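Local structure of ThermoDBP-single stranded DNA binding protein (Thermoproteus tenax, 3TEK) at residues R78-L92 / L122-N134. The protein binds single-stranded DNA, probably standing in for the canonical single-stranded DNA-binding protein in the Thermoproteales. Residues are numbered along the deposited sequence; the frame is centred on the assembly and turned at random.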
loop_
_atom_site.group_PDB
_atom_site.type_symbol
_atom_site.label_atom_id
_atom_site.label_comp_id
_atom_site.label_asym_id
_atom_site.label_seq_id
_atom_site.Cartn_x
_atom_site.Cartn_y
_atom_site.Cartn_z
ATOM N N ARG A 78 -6.853 9.802 14.629
ATOM C CA ARG A 78 -6.277 9.150 15.788
ATOM C C ARG A 78 -5.106 8.224 15.422
ATOM O O ARG A 78 -4.028 8.329 15.998
ATOM C CB ARG A 78 -7.321 8.342 16.521
ATOM C CG ARG A 78 -6.738 7.552 17.675
ATOM C CD ARG A 78 -7.832 7.012 18.533
ATOM N NE ARG A 78 -8.709 6.131 17.778
ATOM C CZ ARG A 78 -8.448 4.852 17.486
ATOM N NH1 ARG A 78 -7.301 4.273 17.858
ATOM N NH2 ARG A 78 -9.340 4.145 16.796
ATOM N N ILE A 79 -5.318 7.304 14.487
ATOM C CA ILE A 79 -4.313 6.281 14.244
ATOM C C ILE A 79 -3.119 6.783 13.469
ATOM O O ILE A 79 -2.005 6.234 13.606
ATOM C CB ILE A 79 -4.896 5.023 13.546
ATOM C CG1 ILE A 79 -5.323 5.314 12.115
ATOM C CG2 ILE A 79 -6.049 4.485 14.321
ATOM C CD1 ILE A 79 -5.649 4.052 11.341
ATOM N N ARG A 80 -3.351 7.844 12.688
ATOM C CA ARG A 80 -2.376 8.372 11.741
ATOM C C ARG A 80 -0.986 8.620 12.332
ATOM O O ARG A 80 0.028 8.402 11.662
ATOM C CB ARG A 80 -2.887 9.677 11.131
ATOM C CG ARG A 80 -2.055 10.134 9.984
ATOM C CD ARG A 80 -2.691 11.302 9.240
ATOM N NE ARG A 80 -1.709 12.345 8.968
ATOM C CZ ARG A 80 -1.110 13.073 9.898
ATOM N NH1 ARG A 80 -1.406 12.915 11.194
ATOM N NH2 ARG A 80 -0.225 13.984 9.530
ATOM N N ASP A 81 -0.941 9.110 13.563
ATOM C CA ASP A 81 0.331 9.403 14.244
ATOM C C ASP A 81 0.640 8.476 15.459
ATOM O O ASP A 81 1.573 8.748 16.240
ATOM C CB ASP A 81 0.361 10.884 14.657
ATOM C CG ASP A 81 -0.730 11.246 15.681
ATOM O OD1 ASP A 81 -0.707 12.377 16.200
ATOM O OD2 ASP A 81 -1.606 10.416 15.967
ATOM N N SER A 82 -0.159 7.415 15.635
ATOM C CA SER A 82 0.128 6.362 16.623
ATOM C C SER A 82 1.406 5.612 16.228
ATOM O O SER A 82 1.709 5.460 15.048
ATOM C CB SER A 82 -0.978 5.342 16.641
ATOM O OG SER A 82 -0.996 4.629 15.410
ATOM N N GLU A 83 2.116 5.126 17.233
ATOM C CA GLU A 83 3.313 4.318 17.017
ATOM C C GLU A 83 2.992 3.093 16.174
ATOM O O GLU A 83 3.736 2.749 15.256
ATOM C CB GLU A 83 3.907 3.902 18.374
ATOM C CG GLU A 83 5.199 3.084 18.245
ATOM C CD GLU A 83 4.990 1.588 18.085
ATOM O OE1 GLU A 83 3.907 1.084 18.413
ATOM O OE2 GLU A 83 5.930 0.894 17.627
ATOM N N LYS A 84 1.883 2.425 16.478
ATOM C CA LYS A 84 1.553 1.170 15.785
ATOM C C LYS A 84 1.307 1.332 14.277
ATOM O O LYS A 84 1.782 0.527 13.471
ATOM C CB LYS A 84 0.335 0.492 16.410
ATOM C CG LYS A 84 0.262 -0.986 16.116
ATOM C CD LYS A 84 1.055 -1.801 17.152
ATOM C CE LYS A 84 1.607 -3.071 16.578
ATOM N NZ LYS A 84 2.204 -3.939 17.652
ATOM N N PHE A 85 0.562 2.350 13.902
ATOM C CA PHE A 85 0.331 2.627 12.468
ATOM C C PHE A 85 1.591 3.055 11.756
ATOM O O PHE A 85 1.861 2.580 10.656
ATOM C CB PHE A 85 -0.724 3.679 12.268
ATOM C CG PHE A 85 -1.093 3.927 10.823
ATOM C CD1 PHE A 85 -1.809 2.987 10.103
ATOM C CD2 PHE A 85 -0.758 5.117 10.210
ATOM C CE1 PHE A 85 -2.172 3.221 8.762
ATOM C CE2 PHE A 85 -1.126 5.375 8.868
ATOM C CZ PHE A 85 -1.833 4.433 8.152
ATOM N N ARG A 86 2.370 3.933 12.382
ATOM C CA ARG A 86 3.590 4.428 11.732
ATOM C C ARG A 86 4.583 3.283 11.563
ATOM O O ARG A 86 5.190 3.119 10.496
ATOM C CB ARG A 86 4.244 5.579 12.519
ATOM C CG ARG A 86 3.451 6.879 12.608
ATOM C CD ARG A 86 3.464 7.655 11.290
ATOM N NE ARG A 86 2.488 8.763 11.311
ATOM C CZ ARG A 86 2.773 10.068 11.408
ATOM N NH1 ARG A 86 4.037 10.507 11.483
ATOM N NH2 ARG A 86 1.772 10.942 11.423
ATOM N N GLU A 87 4.753 2.487 12.619
ATOM C CA GLU A 87 5.680 1.343 12.562
ATOM C C GLU A 87 5.262 0.283 11.523
ATOM O O GLU A 87 6.090 -0.203 10.759
ATOM C CB GLU A 87 5.796 0.678 13.928
ATOM C CG GLU A 87 6.509 -0.673 13.898
ATOM C CD GLU A 87 7.915 -0.547 13.339
ATOM O OE1 GLU A 87 8.440 0.598 13.349
ATOM O OE2 GLU A 87 8.498 -1.573 12.879
ATOM N N THR A 88 3.996 -0.094 11.519
ATOM C CA THR A 88 3.524 -1.132 10.604
ATOM C C THR A 88 3.435 -0.630 9.155
ATOM O O THR A 88 3.634 -1.404 8.241
ATOM C CB THR A 88 2.211 -1.823 11.074
ATOM O OG1 THR A 88 1.107 -0.888 11.135
ATOM C CG2 THR A 88 2.423 -2.547 12.422
ATOM N N SER A 89 3.198 0.678 8.953
ATOM C CA SER A 89 3.323 1.243 7.618
ATOM C C SER A 89 4.783 1.194 7.127
ATOM O O SER A 89 5.050 0.871 5.960
ATOM C CB SER A 89 2.710 2.656 7.565
ATOM O OG SER A 89 3.557 3.552 8.247
ATOM N N ARG A 90 5.738 1.432 8.019
ATOM C CA ARG A 90 7.148 1.263 7.658
ATOM C C ARG A 90 7.513 -0.177 7.350
ATOM O O ARG A 90 8.351 -0.410 6.501
ATOM C CB ARG A 90 8.083 1.784 8.751
ATOM C CG ARG A 90 8.207 3.284 8.739
ATOM C CD ARG A 90 9.257 3.657 7.591
ATOM N NE ARG A 90 9.372 5.087 7.299
ATOM C CZ ARG A 90 10.177 5.612 6.368
ATOM N NH1 ARG A 90 10.967 4.845 5.612
ATOM N NH2 ARG A 90 10.197 6.923 6.191
ATOM N N GLU A 91 6.899 -1.125 8.067
ATOM C CA GLU A 91 7.187 -2.549 7.869
ATOM C C GLU A 91 6.640 -3.001 6.530
ATOM O O GLU A 91 7.259 -3.796 5.844
ATOM C CB GLU A 91 6.599 -3.395 9.018
ATOM C CG GLU A 91 7.412 -3.301 10.318
ATOM C CD GLU A 91 6.744 -3.976 11.497
ATOM O OE1 GLU A 91 5.809 -4.747 11.264
ATOM O OE2 GLU A 91 7.153 -3.753 12.671
ATOM N N LEU A 92 5.472 -2.473 6.159
ATOM C CA LEU A 92 4.913 -2.675 4.821
ATOM C C LEU A 92 5.807 -2.125 3.702
ATOM O O LEU A 92 6.007 -2.780 2.668
ATOM C CB LEU A 92 3.531 -2.019 4.731
ATOM C CG LEU A 92 2.828 -2.111 3.390
ATOM C CD1 LEU A 92 2.719 -3.565 2.906
ATOM C CD2 LEU A 92 1.435 -1.407 3.517
ATOM N N LEU A 122 -4.167 -5.518 2.192
ATOM C CA LEU A 122 -3.843 -5.156 3.577
ATOM C C LEU A 122 -5.094 -5.347 4.456
ATOM O O LEU A 122 -6.233 -5.201 3.970
ATOM C CB LEU A 122 -3.410 -3.668 3.651
ATOM C CG LEU A 122 -2.548 -3.113 2.487
ATOM C CD1 LEU A 122 -2.438 -1.598 2.513
ATOM C CD2 LEU A 122 -1.135 -3.741 2.511
ATOM N N VAL A 123 -4.877 -5.666 5.732
ATOM C CA VAL A 123 -5.958 -5.632 6.753
ATOM C C VAL A 123 -5.553 -4.607 7.828
ATOM O O VAL A 123 -4.473 -4.701 8.423
ATOM C CB VAL A 123 -6.198 -7.027 7.392
ATOM C CG1 VAL A 123 -7.272 -6.975 8.551
ATOM C CG2 VAL A 123 -6.647 -8.032 6.335
ATOM N N LEU A 124 -6.380 -3.598 8.022
ATOM C CA LEU A 124 -6.129 -2.600 9.047
ATOM C C LEU A 124 -7.000 -2.906 10.243
ATOM O O LEU A 124 -8.214 -3.025 10.101
ATOM C CB LEU A 124 -6.438 -1.200 8.543
ATOM C CG LEU A 124 -6.468 -0.043 9.576
ATOM C CD1 LEU A 124 -5.082 0.249 10.142
ATOM C CD2 LEU A 124 -7.060 1.196 8.937
ATOM N N ASP A 125 -6.384 -2.976 11.423
ATOM C CA ASP A 125 -7.145 -2.973 12.680
ATOM C C ASP A 125 -7.358 -1.507 13.081
ATOM O O ASP A 125 -6.421 -0.851 13.513
ATOM C CB ASP A 125 -6.373 -3.742 13.780
ATOM C CG ASP A 125 -7.147 -3.838 15.087
ATOM O OD1 ASP A 125 -7.997 -2.952 15.374
ATOM O OD2 ASP A 125 -6.907 -4.791 15.850
ATOM N N PRO A 126 -8.584 -0.973 12.912
ATOM C CA PRO A 126 -8.761 0.446 13.201
ATOM C C PRO A 126 -8.641 0.785 14.696
ATOM O O PRO A 126 -8.478 1.957 15.039
ATOM C CB PRO A 126 -10.168 0.747 12.654
ATOM C CG PRO A 126 -10.901 -0.528 12.835
ATOM C CD PRO A 126 -9.866 -1.633 12.605
ATOM N N ASP A 127 -8.739 -0.218 15.574
ATOM C CA ASP A 127 -8.568 0.005 17.029
ATOM C C ASP A 127 -7.133 0.345 17.388
ATOM O O ASP A 127 -6.873 1.299 18.114
ATOM C CB ASP A 127 -9.007 -1.220 17.833
ATOM C CG ASP A 127 -10.474 -1.518 17.657
ATOM O OD1 ASP A 127 -11.275 -0.608 17.970
ATOM O OD2 ASP A 127 -10.822 -2.636 17.202
ATOM N N THR A 128 -6.208 -0.462 16.892
ATOM C CA THR A 128 -4.796 -0.341 17.293
ATOM C C THR A 128 -3.994 0.469 16.279
ATOM O O THR A 128 -2.938 1.006 16.586
ATOM C CB THR A 128 -4.187 -1.733 17.474
ATOM O OG1 THR A 128 -4.269 -2.475 16.238
ATOM C CG2 THR A 128 -4.921 -2.495 18.591
ATOM N N GLY A 129 -4.516 0.557 15.058
ATOM C CA GLY A 129 -3.783 1.154 13.950
ATOM C C GLY A 129 -2.836 0.153 13.307
ATOM O O GLY A 129 -2.051 0.521 12.448
ATOM N N GLU A 130 -2.943 -1.112 13.712
ATOM C CA GLU A 130 -2.139 -2.183 13.168
ATOM C C GLU A 130 -2.531 -2.513 11.735
ATOM O O GLU A 130 -3.650 -2.868 11.402
ATOM C CB GLU A 130 -2.233 -3.461 14.003
ATOM C CG GLU A 130 -1.393 -4.626 13.430
ATOM C CD GLU A 130 -1.234 -5.810 14.401
ATOM O OE1 GLU A 130 -2.233 -6.246 15.006
ATOM O OE2 GLU A 130 -0.101 -6.312 14.542
ATOM N N LEU A 131 -1.537 -2.537 10.950
ATOM C CA LEU A 131 -1.660 -2.739 9.531
ATOM C C LEU A 131 -1.028 -4.110 9.180
ATOM O O LEU A 131 0.143 -4.355 9.502
ATOM C CB LEU A 131 -0.907 -1.577 8.897
ATOM C CG LEU A 131 -0.976 -1.211 7.436
ATOM C CD1 LEU A 131 -2.388 -1.448 6.888
ATOM C CD2 LEU A 131 -0.550 0.272 7.211
ATOM N N LEU A 132 -1.717 -5.089 8.612
ATOM C CA LEU A 132 -1.154 -6.413 8.303
ATOM C C LEU A 132 -1.093 -6.545 6.788
ATOM O O LEU A 132 -2.042 -6.202 6.073
ATOM C CB LEU A 132 -1.991 -7.549 8.939
ATOM C CG LEU A 132 -2.175 -7.483 10.473
ATOM C CD1 LEU A 132 -3.394 -8.278 10.952
ATOM C CD2 LEU A 132 -0.880 -7.889 11.267
ATOM N N TRP A 133 0.059 -6.961 6.288
ATOM C CA TRP A 133 0.265 -7.143 4.859
ATOM C C TRP A 133 -0.113 -8.581 4.492
ATOM O O TRP A 133 0.428 -9.506 5.069
ATOM C CB TRP A 133 1.730 -6.920 4.536
ATOM C CG TRP A 133 2.082 -7.035 3.101
ATOM C CD1 TRP A 133 1.256 -6.919 2.016
ATOM C CD2 TRP A 133 3.385 -7.246 2.587
ATOM N NE1 TRP A 133 1.970 -7.071 0.863
ATOM C CE2 TRP A 133 3.283 -7.279 1.181
ATOM C CE3 TRP A 133 4.625 -7.430 3.176
ATOM C CZ2 TRP A 133 4.380 -7.477 0.357
ATOM C CZ3 TRP A 133 5.739 -7.650 2.343
ATOM C CH2 TRP A 133 5.596 -7.669 0.952
ATOM N N ASN A 134 -1.041 -8.739 3.541
ATOM C CA ASN A 134 -1.453 -10.041 3.007
ATOM C C ASN A 134 -0.552 -10.333 1.816
ATOM O O ASN A 134 -0.980 -10.203 0.667
ATOM C CB ASN A 134 -2.941 -9.968 2.616
ATOM C CG ASN A 134 -3.589 -11.331 2.356
ATOM O OD1 ASN A 134 -3.118 -12.374 2.808
ATOM N ND2 ASN A 134 -4.722 -11.305 1.638
HETATM O O HOH W 1 2.739 -4.087 7.891
HETATM O O HOH W 2 2.536 -5.544 10.905
#
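R78 grips the hairpin loop through two backbone carbonyls: NH1 donates to D127 O at 3.0 Å. NH2 donates to P126 O (2.9 Å), both oxygens lying near the edge of the guanidinium. A third polar link joins helix to strand, L131 N donating to T88 OG1 at 3.1 Å. That hydroxyl, set between its own backbone N and carbonyl carbon (chi1 63°), also donates to K84 O, so one oxygen ties the hairpin to the helix backbone.

Close backbone approach centres on G129, whose O lies 3.2 Å from F85 CA in a CA-H...O contact and meets the F85 ring at its edge, in plane. The positive phi of G129 belongs to a G1 bulge, with G129 and E130 both facing D125.

I79 CD1 and L124 CD2 meet tip to tip, L131 CD2 reaches F85 CE1, and L92 splits its methyls: CD2 touches L122, while CD1 sits over one face of W133, 3.7 Å from the five-membered ring centroid, a CH-pi contact. W133 NE1 donates to T120 OG1.

Segment 83-92, N-capped by S82 OG accepting from F85 N, runs 21° from parallel to segment 131-134, as in a two-layer alpha+beta fold with helices over one face of an antiparallel sheet.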